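Local coordinates for alkaline serine protease AL20 (Nesterenkonia abyssinica, PDB 3CP7), which probably hydrolyses peptide bonds in proteins as a secreted, thermostable alkaline serine protease with a trypsin-like fold, at residues F21-N26 / G40-D45; S34-A39 / F55-A60; W173-G178 / A182-N187. All coordinates share one frame; numbering follows the deposited sequence.

Contact 1. Residues F21-N26 / G40-D45. With FMT (formic acid), chain C.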
loop_
_atom_site.group_PDB
_atom_site.type_symbol
_atom_site.label_atom_id
_atom_site.label_comp_id
_atom_site.label_asym_id
_atom_site.label_seq_id
_atom_site.Cartn_x
_atom_site.Cartn_y
_atom_site.Cartn_z
ATOM N N PHE A 21 2.250 22.181 0.073
ATOM C CA PHE A 21 2.489 21.870 -1.330
ATOM C C PHE A 21 1.182 21.704 -2.090
ATOM O O PHE A 21 0.114 21.607 -1.494
ATOM C CB PHE A 21 3.351 20.609 -1.449
ATOM C CG PHE A 21 4.716 20.763 -0.848
ATOM C CD1 PHE A 21 4.933 20.462 0.499
ATOM C CD2 PHE A 21 5.774 21.232 -1.619
ATOM C CE1 PHE A 21 6.200 20.635 1.068
ATOM C CE2 PHE A 21 7.046 21.397 -1.066
ATOM C CZ PHE A 21 7.256 21.101 0.281
ATOM N N VAL A 22 1.290 21.681 -3.413
ATOM C CA VAL A 22 0.140 21.506 -4.286
ATOM C C VAL A 22 0.439 20.464 -5.374
ATOM O O VAL A 22 1.586 20.250 -5.762
ATOM C CB VAL A 22 -0.325 22.870 -4.877
ATOM C CG1 VAL A 22 0.755 23.503 -5.746
ATOM C CG2 VAL A 22 -1.614 22.735 -5.605
ATOM N N CYS A 23 -0.612 19.795 -5.829
ATOM C CA CYS A 23 -0.511 18.761 -6.863
ATOM C C CYS A 23 -1.822 18.783 -7.654
ATOM O O CYS A 23 -2.609 19.743 -7.550
ATOM C CB CYS A 23 -0.249 17.378 -6.234
ATOM S SG CYS A 23 1.495 16.849 -6.178
ATOM N N SER A 24 -2.058 17.733 -8.437
ATOM C CA SER A 24 -3.299 17.581 -9.185
ATOM C C SER A 24 -3.741 16.128 -9.034
ATOM O O SER A 24 -2.965 15.274 -8.600
ATOM C CB SER A 24 -3.054 17.925 -10.654
ATOM O OG SER A 24 -2.565 19.257 -10.807
ATOM N N ALA A 25 -4.991 15.847 -9.392
ATOM C CA ALA A 25 -5.512 14.484 -9.341
ATOM C C ALA A 25 -6.765 14.377 -10.190
ATOM O O ALA A 25 -7.235 15.367 -10.753
ATOM C CB ALA A 25 -5.807 14.075 -7.902
ATOM N N ASN A 26 -7.328 13.173 -10.254
ATOM C CA ASN A 26 -8.471 12.929 -11.110
ATOM C C ASN A 26 -9.357 11.831 -10.559
ATOM O O ASN A 26 -8.860 10.779 -10.195
ATOM C CB ASN A 26 -7.981 12.554 -12.513
ATOM C CG ASN A 26 -9.116 12.440 -13.522
ATOM O OD1 ASN A 26 -9.866 13.396 -13.738
ATOM N ND2 ASN A 26 -9.241 11.268 -14.149
ATOM N N GLY A 40 2.482 9.157 -6.750
ATOM C CA GLY A 40 2.970 8.715 -5.445
ATOM C C GLY A 40 3.586 9.853 -4.656
ATOM O O GLY A 40 3.329 9.988 -3.459
ATOM N N HIS A 41 4.384 10.698 -5.311
ATOM C CA HIS A 41 5.072 11.763 -4.604
ATOM C C HIS A 41 4.133 12.870 -4.135
ATOM O O HIS A 41 4.544 13.729 -3.359
ATOM C CB HIS A 41 6.257 12.298 -5.420
ATOM C CG HIS A 41 5.895 13.282 -6.491
ATOM N ND1 HIS A 41 5.814 12.949 -7.830
ATOM C CD2 HIS A 41 5.649 14.615 -6.417
ATOM C CE1 HIS A 41 5.513 14.034 -8.528
ATOM N NE2 HIS A 41 5.414 15.055 -7.696
ATOM N N CYS A 42 2.880 12.850 -4.588
ATOM C CA CYS A 42 1.873 13.804 -4.110
ATOM C C CYS A 42 1.214 13.345 -2.816
ATOM O O CYS A 42 0.433 14.097 -2.219
ATOM C CB CYS A 42 0.782 14.009 -5.158
ATOM S SG CYS A 42 1.354 14.831 -6.672
ATOM N N LEU A 43 1.507 12.124 -2.372
ATOM C CA LEU A 43 0.934 11.681 -1.099
ATOM C C LEU A 43 1.892 10.917 -0.188
ATOM O O LEU A 43 1.516 10.550 0.935
ATOM C CB LEU A 43 -0.394 10.924 -1.296
ATOM C CG LEU A 43 -0.474 9.766 -2.290
ATOM C CD1 LEU A 43 0.373 8.581 -1.801
ATOM C CD2 LEU A 43 -1.934 9.363 -2.482
ATOM N N HIS A 44 3.132 10.721 -0.635
ATOM C CA HIS A 44 4.133 10.041 0.180
ATOM C C HIS A 44 5.529 10.522 -0.192
ATOM O O HIS A 44 5.827 10.702 -1.376
ATOM C CB HIS A 44 4.021 8.518 0.037
ATOM C CG HIS A 44 4.837 7.763 1.038
ATOM N ND1 HIS A 44 6.200 7.613 0.920
ATOM C CD2 HIS A 44 4.487 7.148 2.193
ATOM C CE1 HIS A 44 6.655 6.920 1.951
ATOM N NE2 HIS A 44 5.637 6.635 2.745
ATOM N N ASP A 45 6.383 10.705 0.818
ATOM C CA ASP A 45 7.732 11.255 0.628
ATOM C C ASP A 45 8.638 10.403 -0.263
ATOM O O ASP A 45 9.561 10.925 -0.898
ATOM C CB ASP A 45 8.462 11.407 1.979
ATOM C CG ASP A 45 7.814 12.413 2.929
ATOM O OD1 ASP A 45 7.133 13.368 2.488
ATOM O OD2 ASP A 45 8.031 12.251 4.150
HETATM C C FMT C . 4.570 18.845 -7.906
HETATM O O1 FMT C . 5.135 17.836 -7.450
HETATM O O2 FMT C . 4.326 18.988 -9.106
#

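Contact 2. Residues S34-A39 / F55-A60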
loop_
_atom_site.group_PDB
_atom_site.type_symbol
_atom_site.label_atom_id
_atom_site.label_comp_id
_atom_site.label_asym_id
_atom_site.label_seq_id
_atom_site.Cartn_x
_atom_site.Cartn_y
_atom_site.Cartn_z
ATOM N N SER A 34 -15.053 6.895 -4.413
ATOM C CA SER A 34 -14.295 7.811 -3.571
ATOM C C SER A 34 -12.826 7.932 -3.960
ATOM O O SER A 34 -12.030 8.429 -3.163
ATOM C CB SER A 34 -14.373 7.355 -2.110
ATOM O OG SER A 34 -15.720 7.303 -1.666
ATOM N N THR A 35 -12.470 7.478 -5.158
ATOM C CA THR A 35 -11.057 7.295 -5.494
ATOM C C THR A 35 -10.568 8.279 -6.543
ATOM O O THR A 35 -11.164 8.404 -7.620
ATOM C CB THR A 35 -10.791 5.854 -5.957
ATOM O OG1 THR A 35 -11.152 4.946 -4.912
ATOM C CG2 THR A 35 -9.308 5.618 -6.265
ATOM N N VAL A 36 -9.465 8.955 -6.214
ATOM C CA VAL A 36 -8.734 9.768 -7.193
ATOM C C VAL A 36 -7.353 9.179 -7.473
ATOM O O VAL A 36 -6.673 8.665 -6.569
ATOM C CB VAL A 36 -8.608 11.262 -6.782
ATOM C CG1 VAL A 36 -9.975 11.931 -6.723
ATOM C CG2 VAL A 36 -7.872 11.426 -5.446
ATOM N N ALA A 37 -6.953 9.257 -8.736
ATOM C CA ALA A 37 -5.608 8.899 -9.161
ATOM C C ALA A 37 -4.722 10.117 -9.045
ATOM O O ALA A 37 -5.127 11.245 -9.370
ATOM C CB ALA A 37 -5.624 8.430 -10.587
ATOM N N THR A 38 -3.499 9.881 -8.587
ATOM C CA THR A 38 -2.515 10.947 -8.477
ATOM C C THR A 38 -1.116 10.337 -8.568
ATOM O O THR A 38 -0.971 9.153 -8.911
ATOM C CB THR A 38 -2.737 11.772 -7.177
ATOM O OG1 THR A 38 -1.943 12.961 -7.224
ATOM C CG2 THR A 38 -2.402 10.977 -5.916
ATOM N N ALA A 39 -0.087 11.138 -8.297
ATOM C CA ALA A 39 1.293 10.633 -8.258
ATOM C C ALA A 39 1.627 10.168 -6.850
ATOM O O ALA A 39 1.142 10.729 -5.866
ATOM C CB ALA A 39 2.276 11.713 -8.704
ATOM N N PHE A 55 -4.130 15.971 3.045
ATOM C CA PHE A 55 -4.367 15.837 1.616
ATOM C C PHE A 55 -5.821 16.168 1.324
ATOM O O PHE A 55 -6.736 15.532 1.860
ATOM C CB PHE A 55 -4.025 14.412 1.169
ATOM C CG PHE A 55 -4.130 14.169 -0.324
ATOM C CD1 PHE A 55 -2.982 13.982 -1.082
ATOM C CD2 PHE A 55 -5.370 14.054 -0.945
ATOM C CE1 PHE A 55 -3.060 13.718 -2.452
ATOM C CE2 PHE A 55 -5.472 13.792 -2.315
ATOM C CZ PHE A 55 -4.306 13.626 -3.070
ATOM N N VAL A 56 -6.016 17.156 0.459
ATOM C CA VAL A 56 -7.351 17.613 0.092
ATOM C C VAL A 56 -7.462 17.729 -1.430
ATOM O O VAL A 56 -6.530 18.180 -2.083
ATOM C CB VAL A 56 -7.652 18.984 0.770
ATOM C CG1 VAL A 56 -8.819 19.679 0.138
ATOM C CG2 VAL A 56 -7.894 18.806 2.261
ATOM N N PHE A 57 -8.620 17.347 -1.959
ATOM C CA PHE A 57 -8.878 17.349 -3.392
ATOM C C PHE A 57 -10.018 18.309 -3.700
ATOM O O PHE A 57 -11.062 18.253 -3.054
ATOM C CB PHE A 57 -9.258 15.938 -3.854
ATOM C CG PHE A 57 -9.623 15.840 -5.325
ATOM C CD1 PHE A 57 -10.925 15.513 -5.710
ATOM C CD2 PHE A 57 -8.658 16.045 -6.317
ATOM C CE1 PHE A 57 -11.253 15.401 -7.059
ATOM C CE2 PHE A 57 -8.985 15.930 -7.663
ATOM C CZ PHE A 57 -10.293 15.625 -8.032
ATOM N N ALA A 58 -9.799 19.186 -4.676
ATOM C CA ALA A 58 -10.782 20.200 -5.069
ATOM C C ALA A 58 -11.196 19.997 -6.524
ATOM O O ALA A 58 -10.523 20.485 -7.437
ATOM C CB ALA A 58 -10.207 21.601 -4.867
ATOM N N PRO A 59 -12.303 19.267 -6.749
ATOM C CA PRO A 59 -12.756 19.030 -8.124
ATOM C C PRO A 59 -13.087 20.330 -8.845
ATOM O O PRO A 59 -13.714 21.224 -8.261
ATOM C CB PRO A 59 -14.036 18.194 -7.957
ATOM C CG PRO A 59 -14.084 17.779 -6.543
ATOM C CD PRO A 59 -13.155 18.617 -5.739
ATOM N N ALA A 60 -12.669 20.441 -10.100
ATOM C CA ALA A 60 -13.019 21.595 -10.941
ATOM C C ALA A 60 -12.558 22.934 -10.354
ATOM O O ALA A 60 -13.162 23.979 -10.619
ATOM C CB ALA A 60 -14.544 21.620 -11.233
#

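Contact 3. Residues W173-G178 / A182-N187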
loop_
_atom_site.group_PDB
_atom_site.type_symbol
_atom_site.label_atom_id
_atom_site.label_comp_id
_atom_site.label_asym_id
_atom_site.label_seq_id
_atom_site.Cartn_x
_atom_site.Cartn_y
_atom_site.Cartn_z
ATOM N N TRP A 173 -3.157 11.668 -17.389
ATOM C CA TRP A 173 -2.943 11.496 -18.827
ATOM C C TRP A 173 -4.111 10.689 -19.363
ATOM O O TRP A 173 -4.344 9.563 -18.924
ATOM C CB TRP A 173 -1.681 10.694 -19.098
ATOM C CG TRP A 173 -0.382 11.387 -18.860
ATOM C CD1 TRP A 173 -0.126 12.437 -18.003
ATOM C CD2 TRP A 173 0.876 11.031 -19.450
ATOM N NE1 TRP A 173 1.214 12.778 -18.070
ATOM C CE2 TRP A 173 1.847 11.919 -18.931
ATOM C CE3 TRP A 173 1.271 10.049 -20.378
ATOM C CZ2 TRP A 173 3.192 11.857 -19.314
ATOM C CZ3 TRP A 173 2.608 9.982 -20.748
ATOM C CH2 TRP A 173 3.551 10.877 -20.217
ATOM N N PHE A 174 -4.837 11.261 -20.316
ATOM C CA PHE A 174 -5.925 10.545 -20.979
ATOM C C PHE A 174 -5.482 10.106 -22.359
ATOM O O PHE A 174 -4.857 10.879 -23.097
ATOM C CB PHE A 174 -7.162 11.437 -21.113
ATOM C CG PHE A 174 -7.693 11.934 -19.804
ATOM C CD1 PHE A 174 -7.672 13.284 -19.488
ATOM C CD2 PHE A 174 -8.227 11.036 -18.888
ATOM C CE1 PHE A 174 -8.181 13.731 -18.268
ATOM C CE2 PHE A 174 -8.727 11.477 -17.659
ATOM C CZ PHE A 174 -8.713 12.823 -17.355
ATOM N N LEU A 175 -5.793 8.859 -22.693
ATOM C CA LEU A 175 -5.614 8.389 -24.059
ATOM C C LEU A 175 -6.456 9.241 -25.008
ATOM O O LEU A 175 -7.629 9.502 -24.738
ATOM C CB LEU A 175 -5.989 6.911 -24.169
ATOM C CG LEU A 175 -4.968 5.998 -23.486
ATOM C CD1 LEU A 175 -5.558 4.628 -23.164
ATOM C CD2 LEU A 175 -3.718 5.866 -24.338
ATOM N N GLY A 176 -5.843 9.683 -26.105
ATOM C CA GLY A 176 -6.565 10.418 -27.141
ATOM C C GLY A 176 -6.648 11.914 -26.916
ATOM O O GLY A 176 -5.857 12.480 -26.156
ATOM N N ASN A 177 -7.603 12.574 -27.582
ATOM C CA ASN A 177 -7.692 14.032 -27.496
ATOM C C ASN A 177 -8.811 14.462 -26.562
ATOM O O ASN A 177 -9.962 14.032 -26.699
ATOM C CB ASN A 177 -7.805 14.707 -28.888
ATOM C CG ASN A 177 -6.897 15.973 -29.015
ATOM O OD1 ASN A 177 -7.169 17.020 -28.428
ATOM N ND2 ASN A 177 -5.811 15.850 -29.768
ATOM N N GLY A 178 -8.453 15.292 -25.590
ATOM C CA GLY A 178 -9.418 15.850 -24.656
ATOM C C GLY A 178 -9.461 15.156 -23.304
ATOM O O GLY A 178 -8.651 14.268 -23.010
ATOM N N ALA A 182 -9.870 7.319 -21.498
ATOM C CA ALA A 182 -9.450 6.548 -20.330
ATOM C C ALA A 182 -8.135 7.097 -19.788
ATOM O O ALA A 182 -7.215 7.403 -20.554
ATOM C CB ALA A 182 -9.302 5.065 -20.680
ATOM N N GLN A 183 -8.063 7.231 -18.464
ATOM C CA GLN A 183 -6.803 7.614 -17.846
ATOM C C GLN A 183 -5.806 6.473 -17.940
ATOM O O GLN A 183 -6.141 5.320 -17.664
ATOM C CB GLN A 183 -7.010 8.014 -16.384
ATOM C CG GLN A 183 -5.691 8.408 -15.727
ATOM C CD GLN A 183 -5.849 9.179 -14.448
ATOM O OE1 GLN A 183 -6.968 9.443 -13.986
ATOM N NE2 GLN A 183 -4.723 9.566 -13.865
ATOM N N ASN A 184 -4.575 6.793 -18.325
ATOM C CA ASN A 184 -3.581 5.762 -18.536
ATOM C C ASN A 184 -2.160 6.132 -18.078
ATOM O O ASN A 184 -1.205 5.390 -18.321
ATOM C CB ASN A 184 -3.621 5.315 -19.996
ATOM C CG ASN A 184 -2.750 4.107 -20.277
ATOM O OD1 ASN A 184 -2.925 3.019 -19.687
ATOM N ND2 ASN A 184 -1.828 4.270 -21.217
ATOM N N SER A 185 -2.041 7.273 -17.401
ATOM C CA SER A 185 -0.829 7.614 -16.650
ATOM C C SER A 185 -1.133 8.854 -15.825
ATOM O O SER A 185 -2.303 9.283 -15.710
ATOM C CB SER A 185 0.403 7.807 -17.556
ATOM O OG SER A 185 1.582 7.932 -16.769
ATOM N N THR A 186 -0.078 9.424 -15.262
ATOM C CA THR A 186 -0.184 10.564 -14.394
ATOM C C THR A 186 1.076 11.423 -14.637
ATOM O O THR A 186 2.143 10.875 -14.971
ATOM C CB THR A 186 -0.303 9.909 -13.000
ATOM O OG1 THR A 186 -1.633 9.937 -12.432
ATOM C CG2 THR A 186 0.961 9.848 -12.103
ATOM N N ASN A 187 0.956 12.748 -14.524
ATOM C CA ASN A 187 2.149 13.602 -14.547
ATOM C C ASN A 187 3.036 13.261 -13.370
ATOM O O ASN A 187 2.583 13.330 -12.231
ATOM C CB ASN A 187 1.788 15.086 -14.440
ATOM C CG ASN A 187 0.912 15.569 -15.586
ATOM O OD1 ASN A 187 1.087 15.168 -16.743
ATOM N ND2 ASN A 187 -0.048 16.439 -15.265
#

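Contact 1. Residues F21-N26 / G40-D45
Cys23, on strand 19-27, and Cys42, at the end of a 3-10 turn spanning 40-42, bring their backbones to a CA–CA distance of 6.2 Å, and their sulfurs are joined. The strand belongs to the N-terminal barrel of the trypsin-like fold. The turn carries a Gly-His-Cys sequence, which in trypsin-like proteases holds the catalytic histidine; His41 probably fills that place here. Leu43 N closes the turn on Gly40 O at 3.0 Å, which holds His41 and Cys42 on a compact backbone beside the strand. The disulfide is buried and has a chi3 of -78°. The Cys42 SG lies beside its own backbone N, anti to the carbonyl carbon, and from there meets the sulfur coming from the strand.

The bridge also lies against His41. Cys42 SG sits 4.1 Å above the plane of the imidazole, offset toward its rim, while Cys23 SG is more distant and oblique, 5.2 Å from the ring centroid. His41 has CG between its backbone N and carbonyl carbon (chi1 81°), a setting in which the ring has Cys42 SG over one face and NE2 turned to a formic acid molecule, probably from the crystallisation liquor. ND1 is hydrogen-bonded to Asp91 OD1, and the pattern of His41, Asp91 and Ser169 is consistent with a catalytic triad. The side chains of Cys23, His41 and Cys42 all touch Ser169. The formic acid is also held by Ser169 OG and Gly167 N. It meets the imidazole at its edge, near the ring plane, where His41 NE2 donates to its O1 at 2.8 Å with an N–H...O angle of 148°.

Contact 2. Residues S34-A39 / F55-A60
Val36 sets one methyl over a face of the Phe57 ring. Its CG1 is 3.8 Å from the ring centroid and only 14° off the normal, a CH-pi contact. The methyl is shifted slightly toward the rim, so that its shortest approach, 3.7 Å, is to CE1. CG1 stands anti to the carbonyl carbon of Val36 (chi1 -64°), which is how this branch, rather than CG2, meets the ring. Phe57 in turn has CG anti to its own backbone N, at a chi1 of 177°, which carries the ring away from its strand and over toward Val36. On the opposite face of the same ring, Pro59 N from its own segment lies 4.0 Å above the plane, toward the rim.

Strands 35-38 and 55-59 are not neighbours in the six-stranded antiparallel barrel of this trypsin-like protease, since strands 93-97 and 71-78 lie between them in the sheet. The contact therefore runs across the barrel interior, and the CA atoms of Val36 and Phe57 stay 8.5 Å apart. Ile27 touches both side chains and Leu97 touches Phe57, as further hydrophobic lining.

Two residues along each strand, Thr38 and Phe55 meet more loosely, the methyl CG2 reaching the ring atom CZ at 4.3 Å from an oblique direction. The two branches of the threonine are divided between environments: OG1 hydrogen-bonds to Ser24 O on adjacent strand 19-27, while CG2 is the branch that approaches Phe55. Ala73, Leu76 and Ala95 also touch the Phe55 side chain.

Contact 3. Residues W173-G178 / A182-N187
Trp173 holds the opposing segment at three points, through its backbone N and O and through the indole NE1. Its N donates almost straight (171°) to Ser185 O at 3.0 Å, though it comes from above the plane of that carbonyl, and its O accepts from Asn184 N at 2.8 Å. A CA-H...O contact from Gln183 CA reaches the same oxygen. Ser185 O has a second donor, Gln183 NE2 at 3.1 Å; the two donors reach the oxygen from opposite faces of its plane. The Gln183 amide is held at both ends, by this bond and by Asn26 on OE1. Leu175 N closes on Ala182 O at 3.0 Å.

The strands form an antiparallel beta hairpin at the edge of the second sheet, interrupted by a classic beta bulge in which Asn184 and Ser185 both lie opposite Trp173. Ser185 CB lies over one face of the indole, 3.7 Å from Trp173 CE3, while Ser185 OG is hydrogen-bonded to Pro201 O. At the ring edge, NE1 donates to Asn187 OD1 at 2.7 Å, close to the indole plane but bent (137°), the amide turned 61° from the ring. Replacing Trp173 by a phenylalanine would probably leave Asn187 OD1 without its mate and its amide, held then mainly through ND2 to Ser168 O, freer to turn. On the other face of the hairpin, the Phe174 ring meets Gln183 N with its edge.

How the contacts relate
Contacts 1 and 2 share the N-terminal barrel, where neighbouring strands 19-27 and 35-38 are probably hydrogen-bonded, with Asn26 O 2.8 Å from Ala37 N; their centres are 9 Å apart. Contact 3 lies in the second sheet, with its centre about 17 Å from that of contact 1 and about 16 Å from that of contact 2. The halves nevertheless meet: Ala37 CB packs 3.6 Å from Gln183 NE2, and Ala39 CB lies 3.9 Å from Asn187 O. The probable Ser-His-Asp site, with the bound formic acid, is supplied with its histidine by contact 1, while the side chains of Thr38 in contact 2 and Asn187 in contact 3 lie near its residues without touching them.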